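Local coordinates for protein endoglucanase CEL5A (Eubacterium cellulosolvens, PDB 4AFM) that probably hydrolyses cellulosic β-glucans and carries the non-catalytic carbohydrate-binding module described here, which probably recognises xyloglucan, at residues 28-32 against 33-37; 49-53 against 54-58; 85-88 against 89-93. All coordinates share one frame; numbering follows the deposited sequence.

Contact 1. Residues 28-32 against 33-37. With GOL (glycerol), chain C.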
ATOM      1  N   TYR A  28      -2.903   5.491  -6.049  1.00  6.35           N
ATOM      2  CA  TYR A  28      -2.733   4.727  -4.820  1.00  6.85           C
ATOM      3  C   TYR A  28      -3.951   3.843  -4.655  1.00  6.40           C
ATOM      4  O   TYR A  28      -5.088   4.358  -4.909  1.00  7.07           O
ATOM      5  CB  TYR A  28      -2.703   5.754  -3.633  1.00  7.12           C
ATOM      6  CG  TYR A  28      -2.595   5.100  -2.277  1.00  7.48           C
ATOM      7  CD1 TYR A  28      -1.369   4.761  -1.726  1.00  8.81           C
ATOM      8  CD2 TYR A  28      -3.747   4.843  -1.514  1.00  8.46           C
ATOM      9  CE1 TYR A  28      -1.248   4.125  -0.468  1.00  9.79           C
ATOM     10  CE2 TYR A  28      -3.679   4.221  -0.293  1.00  9.29           C
ATOM     11  CZ  TYR A  28      -2.454   3.871   0.217  1.00  8.80           C
ATOM     12  OH  TYR A  28      -2.320   3.277   1.487  1.00 10.68           O
ATOM     13  N   GLU A  29      -3.829   2.632  -4.298  1.00  5.93           N
ATOM     14  CA  GLU A  29      -4.970   1.735  -4.071  1.00  6.33           C
ATOM     15  C   GLU A  29      -4.767   0.861  -2.922  1.00  6.56           C
ATOM     16  O   GLU A  29      -3.597   0.309  -2.780  1.00  7.61           O
ATOM     17  CB  GLU A  29      -5.151   0.801  -5.373  1.00  7.81           C
ATOM     18  CG  GLU A  29      -5.528   1.610  -6.581  1.00  9.59           C
ATOM     19  CD  GLU A  29      -5.581   0.701  -7.696  1.00  8.76           C
ATOM     20  OE1 GLU A  29      -4.514   0.157  -8.220  1.00  9.68           O
ATOM     21  OE2 GLU A  29      -6.633   0.669  -8.329  1.00 10.90           O
ATOM     22  N   LEU A  30      -5.787   0.512  -2.215  1.00  6.57           N
ATOM     23  CA  LEU A  30      -5.758  -0.511  -1.154  1.00  7.83           C
ATOM     24  C   LEU A  30      -6.926  -1.372  -1.271  1.00  8.54           C
ATOM     25  O   LEU A  30      -8.106  -0.919  -1.709  1.00  9.48           O
ATOM     26  CB  LEU A  30      -5.954   0.014   0.220  1.00 10.79           C
ATOM     27  CG  LEU A  30      -4.899   0.877   0.666  1.00 10.32           C
ATOM     28  CD1 LEU A  30      -5.205   1.559   2.103  1.00 12.14           C
ATOM     29  CD2 LEU A  30      -3.632   0.049   1.116  1.00 14.80           C
ATOM     30  N   GLN A  31      -6.863  -2.649  -0.991  1.00  7.39           N
ATOM     31  CA  GLN A  31      -7.966  -3.520  -0.952  0.61  8.12           C
ATOM     32  C   GLN A  31      -8.023  -4.154   0.455  1.00  7.16           C
ATOM     33  O   GLN A  31      -7.313  -5.151   0.711  1.00  7.31           O
ATOM     34  CB  GLN A  31      -7.825  -4.535  -1.991  0.61 10.23           C
ATOM     35  CG  GLN A  31      -7.898  -3.770  -3.313  0.61 13.75           C
ATOM     36  CD  GLN A  31      -8.039  -4.626  -4.558  0.61 19.01           C
ATOM     37  OE1 GLN A  31      -8.645  -5.712  -4.582  0.61 27.38           O
ATOM     38  NE2 GLN A  31      -7.541  -4.076  -5.642  0.61 26.48           N
ATOM     39  N   PRO A  32      -8.796  -3.580   1.345  1.00  6.34           N
ATOM     40  CA  PRO A  32      -8.761  -4.056   2.760  1.00  6.78           C
ATOM     41  C   PRO A  32      -8.968  -5.510   2.959  1.00  7.47           C
ATOM     42  O   PRO A  32      -8.288  -6.065   3.855  1.00  8.01           O
ATOM     43  CB  PRO A  32      -9.869  -3.204   3.423  1.00  7.14           C
ATOM     44  CG  PRO A  32      -9.853  -1.918   2.584  1.00  7.71           C
ATOM     45  CD  PRO A  32      -9.684  -2.371   1.182  1.00  6.90           C
ATOM     46  N   PRO A  33      -9.746  -6.247   2.223  1.00  7.19           N
ATOM     47  CA  PRO A  33      -9.899  -7.701   2.485  1.00  8.67           C
ATOM     48  C   PRO A  33      -8.599  -8.398   2.162  1.00  9.70           C
ATOM     49  O   PRO A  33      -8.474  -9.550   2.665  1.00 12.55           O
ATOM     50  CB  PRO A  33     -10.970  -8.143   1.483  1.00  9.73           C
ATOM     51  CG  PRO A  33     -11.823  -6.919   1.271  1.00  9.66           C
ATOM     52  CD  PRO A  33     -10.755  -5.779   1.198  1.00  7.83           C
ATOM     53  N   TYR A  34      -7.686  -7.857   1.417  1.00  9.21           N
ATOM     54  CA  TYR A  34      -6.505  -8.587   0.938  1.00 10.35           C
ATOM     55  C   TYR A  34      -5.200  -8.032   1.414  1.00 10.72           C
ATOM     56  O   TYR A  34      -4.102  -8.690   1.132  1.00 13.28           O
ATOM     57  CB  TYR A  34      -6.466  -8.565  -0.635  1.00 12.99           C
ATOM     58  CG  TYR A  34      -7.653  -9.304  -1.169  1.00 14.65           C
ATOM     59  CD1 TYR A  34      -7.802 -10.680  -1.006  1.00 20.41           C
ATOM     60  CD2 TYR A  34      -8.693  -8.643  -1.786  1.00 18.27           C
ATOM     61  CE1 TYR A  34      -8.902 -11.364  -1.489  1.00 24.85           C
ATOM     62  CE2 TYR A  34      -9.794  -9.326  -2.324  1.00 21.39           C
ATOM     63  CZ  TYR A  34      -9.894 -10.653  -2.119  1.00 23.00           C
ATOM     64  OH  TYR A  34     -10.987 -11.299  -2.681  1.00 30.60           O
ATOM     65  N   GLN A  35      -5.072  -6.850   1.967  1.00 10.00           N
ATOM     66  CA  GLN A  35      -3.790  -6.159   2.357  0.64  9.05           C
ATOM     67  C   GLN A  35      -3.944  -5.744   3.838  1.00  9.52           C
ATOM     68  O   GLN A  35      -4.920  -5.018   4.187  1.00 10.02           O
ATOM     69  CB  GLN A  35      -3.441  -4.876   1.608  0.64 10.25           C
ATOM     70  CG  GLN A  35      -3.089  -5.165   0.179  0.64 10.10           C
ATOM     71  CD  GLN A  35      -3.005  -3.768  -0.502  0.64 10.66           C
ATOM     72  OE1 GLN A  35      -4.081  -3.154  -0.907  0.64  9.02           O
ATOM     73  NE2 GLN A  35      -1.835  -3.245  -0.684  0.64 11.89           N
ATOM     74  N   THR A  36      -2.997  -6.076   4.700  1.00  8.06           N
ATOM     75  CA  THR A  36      -2.991  -5.525   6.072  1.00  7.46           C
ATOM     76  C   THR A  36      -3.038  -4.005   5.954  1.00  7.47           C
ATOM     77  O   THR A  36      -2.445  -3.373   5.075  1.00  8.62           O
ATOM     78  CB  THR A  36      -1.743  -6.037   6.809  1.00  7.50           C
ATOM     79  OG1 THR A  36      -1.933  -5.653   8.189  1.00  8.04           O
ATOM     80  CG2 THR A  36      -0.469  -5.468   6.307  1.00  8.12           C
HETATM   81  N   MSE A  37      -3.772  -3.369   6.836  1.00  7.26           N
HETATM   82  CA  MSE A  37      -4.108  -1.953   6.707  0.51  7.68           C
HETATM   83  C   MSE A  37      -3.047  -1.057   7.326  1.00  7.75           C
HETATM   84  O   MSE A  37      -2.614  -1.301   8.459  1.00  7.93           O
HETATM   85  CB  MSE A  37      -5.464  -1.752   7.436  0.51  7.77           C
HETATM   86  CG  MSE A  37      -6.669  -2.228   6.642  0.51  8.07           C
HETATM   87 SE   MSE A  37      -6.885  -1.220   4.924  0.51  9.63          SE
HETATM   88  CE  MSE A  37      -7.317   0.523   5.781  0.51  8.85           C
TER
HETATM   89  C1  GOL C1167      -0.509   0.871  -1.296  1.00 27.82           C
HETATM   90  O1  GOL C1167      -1.312  -0.362  -1.448  1.00 23.76           O
HETATM   91  C2  GOL C1167       0.372   1.290  -2.494  1.00 24.81           C
HETATM   92  O2  GOL C1167       0.988   2.617  -2.648  1.00 21.46           O
HETATM   93  C3  GOL C1167      -0.525   0.766  -3.563  1.00 21.08           C
HETATM   94  O3  GOL C1167      -0.993   1.708  -4.453  1.00 10.19           O
HETATM   95  O   HOH W   1      -6.710  -6.065   6.043  1.00 10.55           O
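Gln35 folds its side chain back along the end of strand 28-30, where its amide meets the N-H of Gln31, just past the strand, much as a neighbouring strand's carbonyl might. OE1 accepts from Gln31 N at 2.8 Å, with the donor in the carbonyl plane and an N-H...O angle of 155°. The torsions explain the reach: CG lies beside the backbone N (chi1 -69°) and the chain then runs extended. This holds for one of two modelled conformers.

Backbone bonds close the turn. Tyr34 N donates to Gln31 O at 2.8 Å, and the backbone angles of Pro32 and Pro33 at the two central positions fit a type I β-turn. Gln35 N adds a weak bond to the same carbonyl, while a water donates to both Pro32 O and Gln35 O.

Apolar contact is slighter. SE of Met37, a selenomethionine, lies 3.8 Å from Pro32 CG, and Pro33 CB sits over one face of the Tyr34 ring near its rim.

A glycerol, probably from the crystallisation liquor, lies along the edge of the strand at Glu29. Its O1 donates to Glu29 O at 2.7 Å and accepts from Gln35 NE2 at 3.0 Å, while Glu29 N donates to its O3. The Tyr28 ring flanks it, with CE1 3.4 Å from glycerol C1; an alanine here would probably leave that side of the glycerol without its wall and open a gap beside Leu7 and Pro38.

Glu29 OE1 accepts from Thr36 N of the second subunit, whose Gln35 NE2 also donates to Glu29 O, and OE2 bonds Tyr106 OH. The chemistry thus implies a proline turn in which one glutamine amide satisfies the N-H of Gln31 and, through its other end, helps hold a glycerol at the subunit interface.

Contact 2. Residues 49-53 against 54-58. With GOL (glycerol), chain D.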
ATOM      1  N   VAL A  49      -3.787  14.548   0.565  1.00  6.28           N
ATOM      2  CA  VAL A  49      -2.963  14.161  -0.603  1.00  5.80           C
ATOM      3  C   VAL A  49      -2.287  15.411  -1.154  1.00  5.87           C
ATOM      4  O   VAL A  49      -3.051  16.382  -1.514  1.00  6.52           O
ATOM      5  CB  VAL A  49      -3.857  13.512  -1.700  1.00  5.81           C
ATOM      6  CG1 VAL A  49      -2.958  13.078  -2.846  1.00  6.12           C
ATOM      7  CG2 VAL A  49      -4.630  12.321  -1.163  1.00  6.55           C
ATOM      8  N   ASP A  50      -1.011  15.437  -1.268  1.00  5.77           N
ATOM      9  CA  ASP A  50      -0.305  16.519  -1.976  1.00  6.20           C
ATOM     10  C   ASP A  50      -0.232  16.108  -3.402  1.00  6.17           C
ATOM     11  O   ASP A  50       0.335  15.015  -3.746  1.00  6.34           O
ATOM     12  CB  ASP A  50       1.067  16.722  -1.401  1.00  7.37           C
ATOM     13  CG  ASP A  50       1.076  17.180   0.041  1.00  8.24           C
ATOM     14  OD1 ASP A  50       0.063  17.568   0.620  1.00  9.05           O
ATOM     15  OD2 ASP A  50       2.213  17.099   0.621  1.00 10.33           O
ATOM     16  N   TYR A  51      -0.729  16.935  -4.316  1.00  6.17           N
ATOM     17  CA  TYR A  51      -0.894  16.555  -5.745  1.00  6.37           C
ATOM     18  C   TYR A  51      -0.816  17.772  -6.603  1.00  6.52           C
ATOM     19  O   TYR A  51      -1.032  18.904  -6.115  1.00  6.70           O
ATOM     20  CB  TYR A  51      -2.216  15.807  -5.971  1.00  6.39           C
ATOM     21  CG  TYR A  51      -3.417  16.684  -5.961  1.00  6.74           C
ATOM     22  CD1 TYR A  51      -3.845  17.285  -4.742  1.00  7.41           C
ATOM     23  CD2 TYR A  51      -4.098  17.009  -7.147  1.00  6.91           C
ATOM     24  CE1 TYR A  51      -4.901  18.203  -4.767  1.00  8.45           C
ATOM     25  CE2 TYR A  51      -5.163  17.891  -7.116  1.00  8.22           C
ATOM     26  CZ  TYR A  51      -5.545  18.449  -5.916  1.00  8.83           C
ATOM     27  OH  TYR A  51      -6.615  19.369  -5.910  1.00 11.52           O
ATOM     28  N   SER A  52      -0.629  17.538  -7.875  1.00  6.33           N
ATOM     29  CA  SER A  52      -0.797  18.607  -8.894  1.00  6.86           C
ATOM     30  C   SER A  52      -1.076  17.956 -10.207  1.00  6.67           C
ATOM     31  O   SER A  52      -0.819  16.764 -10.426  1.00  6.86           O
ATOM     32  CB  SER A  52       0.338  19.506  -8.912  1.00  9.64           C
ATOM     33  OG  SER A  52       1.472  18.945  -9.357  1.00 10.31           O
ATOM     34  N   GLY A  53      -1.549  18.738 -11.207  1.00  6.66           N
ATOM     35  CA  GLY A  53      -1.569  18.362 -12.585  1.00  6.74           C
ATOM     36  C   GLY A  53      -2.929  17.968 -13.106  1.00  6.85           C
ATOM     37  O   GLY A  53      -3.166  17.995 -14.308  1.00  7.30           O
ATOM     38  N   ALA A  54      -3.822  17.535 -12.223  1.00  7.23           N
ATOM     39  CA  ALA A  54      -5.186  17.109 -12.596  1.00  7.13           C
ATOM     40  C   ALA A  54      -5.996  17.280 -11.339  1.00  7.29           C
ATOM     41  O   ALA A  54      -5.494  17.241 -10.234  1.00  8.02           O
ATOM     42  CB  ALA A  54      -5.209  15.652 -13.051  1.00  7.38           C
ATOM     43  N   ASP A  55      -7.312  17.314 -11.552  1.00  7.66           N
ATOM     44  CA  ASP A  55      -8.199  17.190 -10.388  1.00  8.22           C
ATOM     45  C   ASP A  55      -8.212  15.773  -9.858  1.00  7.68           C
ATOM     46  O   ASP A  55      -7.876  14.830 -10.592  1.00  8.74           O
ATOM     47  CB  ASP A  55      -9.582  17.727 -10.731  1.00 10.32           C
ATOM     48  CG  ASP A  55      -9.547  19.287 -10.869  1.00 11.41           C
ATOM     49  OD1 ASP A  55      -9.060  19.956  -9.985  1.00 13.36           O
ATOM     50  OD2 ASP A  55      -9.909  19.646 -12.070  1.00 15.87           O
ATOM     51  N   ILE A  56      -8.508  15.623  -8.596  1.00  7.57           N
ATOM     52  CA  ILE A  56      -8.310  14.390  -7.861  1.00  7.31           C
ATOM     53  C   ILE A  56      -9.601  13.940  -7.265  1.00  7.26           C
ATOM     54  O   ILE A  56     -10.448  14.731  -6.793  1.00  8.41           O
ATOM     55  CB  ILE A  56      -7.207  14.575  -6.803  1.00  7.17           C
ATOM     56  CG1 ILE A  56      -6.740  13.227  -6.227  1.00  7.88           C
ATOM     57  CG2 ILE A  56      -7.644  15.537  -5.702  1.00  8.35           C
ATOM     58  CD1 ILE A  56      -5.506  13.368  -5.375  1.00  8.55           C
ATOM     59  N   VAL A  57      -9.823  12.630  -7.196  1.00  6.80           N
ATOM     60  CA  VAL A  57     -10.940  12.031  -6.435  1.00  7.22           C
ATOM     61  C   VAL A  57     -10.430  10.896  -5.570  1.00  6.01           C
ATOM     62  O   VAL A  57      -9.424  10.257  -5.864  1.00  6.76           O
ATOM     63  CB  VAL A  57     -12.127  11.570  -7.324  1.00  7.75           C
ATOM     64  CG1 VAL A  57     -12.741  12.751  -8.047  1.00 10.26           C
ATOM     65  CG2 VAL A  57     -11.657  10.525  -8.323  1.00  9.56           C
ATOM     66  N   LEU A  58     -11.208  10.595  -4.547  1.00  5.87           N
ATOM     67  CA  LEU A  58     -11.005   9.457  -3.662  1.00  5.75           C
ATOM     68  C   LEU A  58     -12.181   8.545  -3.874  1.00  5.97           C
ATOM     69  O   LEU A  58     -13.369   8.994  -3.907  1.00  7.04           O
ATOM     70  CB  LEU A  58     -10.919   9.923  -2.204  1.00  6.11           C
ATOM     71  CG  LEU A  58     -10.780   8.800  -1.163  1.00  7.00           C
ATOM     72  CD1 LEU A  58      -9.439   8.101  -1.312  1.00  8.38           C
ATOM     73  CD2 LEU A  58     -10.907   9.471   0.236  1.00  8.66           C
TER
HETATM   74  C1  GOL D1168      -6.466  21.658 -10.455  1.00 30.27           C
HETATM   75  O1  GOL D1168      -7.820  22.082 -10.667  1.00 32.70           O
HETATM   76  C2  GOL D1168      -5.994  20.986 -11.729  1.00 29.20           C
HETATM   77  O2  GOL D1168      -6.426  21.779 -12.849  1.00 34.29           O
HETATM   78  C3  GOL D1168      -4.567  21.299 -11.448  1.00 26.98           C
HETATM   79  O3  GOL D1168      -3.686  20.887 -12.491  1.00 24.17           O
HETATM   80  O   HOH W   2      -8.624  18.755  -7.522  1.00 11.23           O
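Asp55 OD1 is gripped by two donors: O1 of a glycerol, probably from the crystallisation liquor, at 2.6 Å, and a water at 2.8 Å. The same water lies 2.6 Å from Tyr51 OH and accepts a weak bond from Ile56 N, thereby tying the tyrosine tip to the start of strand 56-62. Gly53 N gives the glycerol O3 a further, weak bond.

The Tyr51 ring carries the direct contact. Its CG stands between the backbone N and the carbonyl carbon (chi1 75°), bringing the ring over Ile56. CG2 of that isoleucine approaches one face, 3.8 Å from the ring centroid and 18° off its normal, which meets the geometry of a CH-pi contact. At the ring edge, near its plane, Ala54 O comes 3.2 Å from CE2. The other branch of Ile56 runs toward strand 45-52, where CD1 meets Val49 CG1 at 3.6 Å. Ala85 touches both Tyr51 and Ile56, and Val109 and Pro77 also pack on Ile56.

The two strands belong to different sheets, and their side chains face each other, with Tyr51 and Ile56 CA atoms 8.0 Å apart; this is a β-arch. Gly53 makes the bend with a positive phi of 104°, where a CB would press on the carbonyl O of Ser52.

Chemically, the arch is joined on its inner side by apolar and CH-pi packing, whereas its polar link from strand to strand runs through a water that Asp55 helps to position, leaving Tyr51 fixed both by its face and by its hydroxyl.

Contact 3. Residues 85-88 against 89-93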
ATOM      1  N   ALA A  85      -5.240  18.155  -1.176  1.00  6.32           N
ATOM      2  CA  ALA A  85      -6.672  17.809  -1.060  1.00  6.32           C
ATOM      3  C   ALA A  85      -6.920  17.147   0.261  1.00  6.38           C
ATOM      4  O   ALA A  85      -6.109  16.240   0.699  1.00  7.32           O
ATOM      5  CB  ALA A  85      -7.027  16.819  -2.152  1.00  6.66           C
ATOM      6  N   VAL A  86      -7.985  17.505   0.934  1.00  6.39           N
ATOM      7  CA  VAL A  86      -8.365  16.909   2.223  1.00  6.71           C
ATOM      8  C   VAL A  86      -9.637  16.197   2.046  1.00  7.02           C
ATOM      9  O   VAL A  86     -10.648  16.782   1.533  1.00  7.17           O
ATOM     10  CB  VAL A  86      -8.450  17.997   3.295  1.00  7.82           C
ATOM     11  CG1 VAL A  86      -8.925  17.378   4.598  1.00  8.82           C
ATOM     12  CG2 VAL A  86      -7.146  18.755   3.431  1.00  9.21           C
ATOM     13  N   PHE A  87      -9.732  14.923   2.482  1.00  6.96           N
ATOM     14  CA  PHE A  87     -10.945  14.119   2.455  1.00  7.01           C
ATOM     15  C   PHE A  87     -11.239  13.716   3.905  1.00  7.79           C
ATOM     16  O   PHE A  87     -10.302  13.379   4.624  1.00  9.83           O
ATOM     17  CB  PHE A  87     -10.771  12.856   1.613  1.00  7.83           C
ATOM     18  CG  PHE A  87     -10.369  13.122   0.191  1.00  6.58           C
ATOM     19  CD1 PHE A  87      -9.033  13.208  -0.174  1.00  6.76           C
ATOM     20  CD2 PHE A  87     -11.336  13.274  -0.827  1.00  6.81           C
ATOM     21  CE1 PHE A  87      -8.651  13.403  -1.450  1.00  7.17           C
ATOM     22  CE2 PHE A  87     -10.940  13.481  -2.130  1.00  6.72           C
ATOM     23  CZ  PHE A  87      -9.605  13.533  -2.450  1.00  7.03           C
ATOM     24  N   THR A  88     -12.442  13.818   4.365  1.00  7.68           N
ATOM     25  CA  THR A  88     -12.729  13.430   5.759  1.00  8.31           C
ATOM     26  C   THR A  88     -13.555  12.199   5.856  1.00  8.51           C
ATOM     27  O   THR A  88     -14.345  11.855   4.956  1.00  8.40           O
ATOM     28  CB  THR A  88     -13.503  14.516   6.477  1.00 10.13           C
ATOM     29  OG1 THR A  88     -14.844  14.614   5.982  1.00 12.83           O
ATOM     30  CG2 THR A  88     -12.816  15.933   6.303  1.00 11.59           C
ATOM     31  N   LYS A  89     -13.424  11.506   7.009  1.00  7.75           N
ATOM     32  CA  LYS A  89     -14.200  10.326   7.174  1.00  8.50           C
ATOM     33  C   LYS A  89     -15.710  10.634   7.104  1.00  9.34           C
ATOM     34  O   LYS A  89     -16.507   9.856   6.547  1.00  8.70           O
ATOM     35  CB  LYS A  89     -13.910   9.649   8.537  1.00  8.45           C
ATOM     36  CG  LYS A  89     -14.749   8.443   8.760  1.00  9.27           C
ATOM     37  CD  LYS A  89     -14.354   7.764  10.082  1.00  9.47           C
ATOM     38  CE  LYS A  89     -15.085   6.511  10.257  1.00 10.45           C
ATOM     39  NZ  LYS A  89     -14.635   5.798  11.524  1.00 10.92           N
ATOM     40  N   GLU A  90     -16.134  11.746   7.691  1.00  9.89           N
ATOM     41  CA  GLU A  90     -17.589  11.917   7.687  0.69 11.61           C
ATOM     42  C   GLU A  90     -18.030  12.186   6.187  1.00 10.91           C
ATOM     43  O   GLU A  90     -19.145  11.698   5.829  1.00 10.87           O
ATOM     44  CB  GLU A  90     -17.877  13.081   8.608  0.69 15.36           C
ATOM     45  CG  GLU A  90     -17.598  12.923  10.129  0.69 26.44           C
ATOM     46  CD  GLU A  90     -17.683  11.505  10.808  0.69 33.71           C
ATOM     47  OE1 GLU A  90     -18.822  11.024  11.019  0.69 43.33           O
ATOM     48  OE2 GLU A  90     -16.622  10.894  11.252  0.69 34.12           O
ATOM     49  N   GLN A  91     -17.278  12.868   5.369  1.00  9.71           N
ATOM     50  CA  GLN A  91     -17.662  13.008   3.973  1.00 10.48           C
ATOM     51  C   GLN A  91     -17.697  11.668   3.257  1.00  9.87           C
ATOM     52  O   GLN A  91     -18.567  11.305   2.480  1.00 10.28           O
ATOM     53  CB  GLN A  91     -16.644  13.972   3.473  1.00 13.41           C
ATOM     54  CG  GLN A  91     -16.617  14.055   2.048  1.00 13.80           C
ATOM     55  CD  GLN A  91     -15.305  14.623   1.493  1.00 11.09           C
ATOM     56  OE1 GLN A  91     -14.141  14.494   1.966  1.00 11.29           O
ATOM     57  NE2 GLN A  91     -15.501  15.236   0.360  1.00 11.62           N
ATOM     58  N   ILE A  92     -16.669  10.832   3.525  1.00  8.97           N
ATOM     59  CA  ILE A  92     -16.588   9.511   2.906  1.00  8.10           C
ATOM     60  C   ILE A  92     -17.790   8.701   3.350  1.00  8.41           C
ATOM     61  O   ILE A  92     -18.377   7.990   2.494  1.00  8.87           O
ATOM     62  CB  ILE A  92     -15.227   8.824   3.318  1.00  8.61           C
ATOM     63  CG1 ILE A  92     -14.037   9.592   2.755  1.00  8.72           C
ATOM     64  CG2 ILE A  92     -15.230   7.415   2.912  1.00  9.45           C
ATOM     65  CD1 ILE A  92     -12.673   9.242   3.445  1.00  8.82           C
ATOM     66  N   ALA A  93     -18.125   8.672   4.630  1.00  8.50           N
ATOM     67  CA  ALA A  93     -19.248   7.870   5.103  1.00  8.61           C
ATOM     68  C   ALA A  93     -20.568   8.314   4.441  1.00  9.21           C
ATOM     69  O   ALA A  93     -21.375   7.427   4.136  1.00 10.46           O
ATOM     70  CB  ALA A  93     -19.324   8.022   6.632  1.00 10.02           C
TER
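Thr88 and Gln91 form a capping box at the start of helix 89-96, directly where strand 84-88 ends. The two side chains cross at about a right angle, and each reaches the other's backbone N-H. Thr88, at the N-cap, has its OG1 between the backbone N and the carbonyl carbon (chi1 70°); from there it accepts from Gln91 N at 3.1 Å. In the reverse direction Gln91 extends back along the strand, and its OE1 accepts from Thr88 N at 3.0 Å, the donor lying in the carbonyl plane. Each residue thus gives its N-H and receives with its side chain, so the helix's first turn and the last strand residue are locked together by reciprocal bonds. The other end of the amide, NE2, makes a weak bond to Ser76 O.

The Gln91 amide plane is tilted 23° from that of the Phe87 ring, and the two side chains cross obliquely. OE1 lies 3.8 Å from Phe87 CB, so the oxygen rests beside the root of the aromatic side chain. Phe87 and Ile92 touch loosely through CB and CD1, and both pack on Leu58 and Ile75, which places the helix start against the sheet containing strands 56-62 and 71-75. Lys89 leaves in another direction, fully extended, and its NZ bonds the carbonyls of Leu41 and Lys43.

The strand and helix axes make an angle of 65°, and the chain changes course at Thr88. Its carbonyl accepts the first-turn helical bond from Ile92 N at 2.9 Å, while Ile92 CG1 lies only 3.2 Å from that same oxygen.

Along the chain the three contacts come in series, 28-37, then 49-58, then 85-93, all within one carbohydrate-binding module. Contact 1 takes in the outer strand 28-30 of the four-stranded antiparallel sheet and the turn after it, and contact 2 passes from the sheet containing strands 45-52 and 84-88 into the other, at strand 56-62. Their centres are 20 Å apart, on opposite sides of the chain's centre. Contacts 2 and 3, with centres 14 Å apart, touch: Leu58 packs on Phe87 and Ile92 between the sheets. Contact 1 stays about 10 Å from contact 3 at the nearest atoms. Contacts 2 and 3 join the two sheets, whereas contact 1 lies at the edge of one, at the subunit interface.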